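Spectinomycin 9-adenylyltransferase (Enterococcus faecalis, PDB 6SXJ) confers resistance to spectinomycin by transferring AMP from ATP to the antibiotic, giving 9-O-adenylylspectinomycin and diphosphate. Local coordinates at residues Gln11-Val15 with Asp46-Leu50. Residues are numbered along the deposited sequence.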
loop_
_atom_site.group_PDB
_atom_site.type_symbol
_atom_site.label_atom_id
_atom_site.label_comp_id
_atom_site.label_asym_id
_atom_site.label_seq_id
_atom_site.Cartn_x
_atom_site.Cartn_y
_atom_site.Cartn_z
ATOM N N GLN A 11 5.255 -14.425 -11.406
ATOM C CA GLN A 11 5.242 -13.743 -10.111
ATOM C C GLN A 11 3.928 -14.003 -9.390
ATOM O O GLN A 11 3.905 -14.528 -8.272
ATOM C CB GLN A 11 5.447 -12.239 -10.295
ATOM C CG GLN A 11 6.892 -11.817 -10.477
ATOM C CD GLN A 11 7.126 -10.397 -10.070
ATOM O OE1 GLN A 11 6.908 -9.476 -10.864
ATOM N NE2 GLN A 11 7.579 -10.192 -8.809
ATOM N N ILE A 12 2.811 -13.688 -10.056
ATOM C CA ILE A 12 1.504 -13.871 -9.435
ATOM C C ILE A 12 1.243 -15.339 -9.150
ATOM O O ILE A 12 0.706 -15.696 -8.093
ATOM C CB ILE A 12 0.401 -13.268 -10.314
ATOM C CG1 ILE A 12 0.674 -11.789 -10.546
ATOM C CG2 ILE A 12 -0.954 -13.462 -9.664
ATOM C CD1 ILE A 12 -0.356 -11.121 -11.426
ATOM N N ASN A 13 1.621 -16.216 -10.076
ATOM C CA ASN A 13 1.291 -17.627 -9.918
ATOM C C ASN A 13 2.067 -18.258 -8.771
ATOM O O ASN A 13 1.520 -19.078 -8.024
ATOM C CB ASN A 13 1.565 -18.376 -11.218
ATOM C CG ASN A 13 0.755 -19.638 -11.331
ATOM O OD1 ASN A 13 1.298 -20.742 -11.273
ATOM N ND2 ASN A 13 -0.562 -19.487 -11.485
ATOM N N LYS A 14 3.346 -17.907 -8.624
ATOM C CA LYS A 14 4.128 -18.427 -7.507
ATOM C C LYS A 14 3.567 -17.952 -6.170
ATOM O O LYS A 14 3.560 -18.706 -5.193
ATOM C CB LYS A 14 5.593 -18.007 -7.649
ATOM C CG LYS A 14 6.515 -19.122 -8.119
ATOM C CD LYS A 14 7.577 -18.619 -9.079
ATOM C CE LYS A 14 8.330 -19.750 -9.768
ATOM N NZ LYS A 14 8.995 -20.676 -8.763
ATOM N N VAL A 15 3.072 -16.714 -6.112
ATOM C CA VAL A 15 2.469 -16.223 -4.873
ATOM C C VAL A 15 1.242 -17.051 -4.517
ATOM O O VAL A 15 1.037 -17.412 -3.351
ATOM C CB VAL A 15 2.118 -14.727 -4.994
ATOM C CG1 VAL A 15 1.277 -14.274 -3.787
ATOM C CG2 VAL A 15 3.390 -13.884 -5.113
ATOM N N ASP A 46 3.164 -2.163 -8.842
ATOM C CA ASP A 46 3.344 -3.180 -7.825
ATOM C C ASP A 46 2.273 -4.261 -7.951
ATOM O O ASP A 46 1.171 -4.029 -8.452
ATOM C CB ASP A 46 3.245 -2.587 -6.420
ATOM C CG ASP A 46 4.378 -1.636 -6.087
ATOM O OD1 ASP A 46 5.306 -1.475 -6.905
ATOM O OD2 ASP A 46 4.327 -1.056 -4.983
ATOM N N LEU A 47 2.604 -5.443 -7.439
ATOM C CA LEU A 47 1.645 -6.517 -7.218
ATOM C C LEU A 47 1.214 -6.485 -5.753
ATOM O O LEU A 47 1.988 -6.862 -4.867
ATOM C CB LEU A 47 2.266 -7.866 -7.567
ATOM C CG LEU A 47 2.665 -8.148 -9.020
ATOM C CD1 LEU A 47 3.366 -9.492 -9.083
ATOM C CD2 LEU A 47 1.426 -8.122 -9.893
ATOM N N ASP A 48 -0.030 -6.071 -5.508
ATOM C CA ASP A 48 -0.568 -5.889 -4.165
ATOM C C ASP A 48 -1.557 -7.008 -3.870
ATOM O O ASP A 48 -2.569 -7.144 -4.565
ATOM C CB ASP A 48 -1.260 -4.532 -4.031
ATOM C CG ASP A 48 -0.315 -3.361 -4.241
ATOM O OD1 ASP A 48 0.563 -3.150 -3.378
ATOM O OD2 ASP A 48 -0.459 -2.641 -5.259
ATOM N N PHE A 49 -1.286 -7.779 -2.819
ATOM C CA PHE A 49 -2.116 -8.918 -2.459
ATOM C C PHE A 49 -2.744 -8.705 -1.090
ATOM O O PHE A 49 -2.052 -8.332 -0.133
ATOM C CB PHE A 49 -1.301 -10.212 -2.444
ATOM C CG PHE A 49 -0.744 -10.598 -3.771
ATOM C CD1 PHE A 49 0.520 -10.185 -4.157
ATOM C CD2 PHE A 49 -1.466 -11.405 -4.625
ATOM C CE1 PHE A 49 1.047 -10.565 -5.358
ATOM C CE2 PHE A 49 -0.954 -11.770 -5.836
ATOM C CZ PHE A 49 0.305 -11.348 -6.213
ATOM N N LEU A 50 -4.046 -8.968 -0.998
ATOM C CA LEU A 50 -4.746 -9.099 0.272
ATOM C C LEU A 50 -5.145 -10.557 0.446
ATOM O O LEU A 50 -5.769 -11.147 -0.449
ATOM C CB LEU A 50 -5.983 -8.204 0.332
ATOM C CG LEU A 50 -6.707 -8.157 1.677
ATOM C CD1 LEU A 50 -5.872 -7.420 2.691
ATOM C CD2 LEU A 50 -8.050 -7.486 1.509
#
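This is apolar helix-on-sheet packing in the nucleotidyltransferase domain: 11-15, a turn of helix 8-23, lies over the start of strand 47-53, an inner strand of the mixed sheet. The axes of segments 11-15 and 47-50 run in the same direction, 22° apart, and approach to 10.6 Å. Leu-47 and Phe-49, alternate residues of the strand, both point at the helix. Leu-47 reaches Gln-11 (CD1 to CB, 3.7 Å) and Ile-12 (CD2 to CG1, 3.8 Å). One turn on, Val-15 sets CG1 over the face of the Phe-49 ring, 3.8 Å from its centroid and 7° off the normal, a CH-pi contact, while Ile-12 CG2 sits at the ring edge, 4.2 Å from Phe-49 CE2. As in any beta strand, Asp-48 and Leu-50 point to the opposite face, where Leu-50 packs on helix 130-139. Asp-46 and Asp-48 match the Asp-x-Asp pattern of the nucleotidyltransferase family. Met-32 and Ile-85 from the flanking strands extend the apolar layer. Gln-11 NE2 donates to Ile-72 O, and OE1 accepts from Arg-83 N.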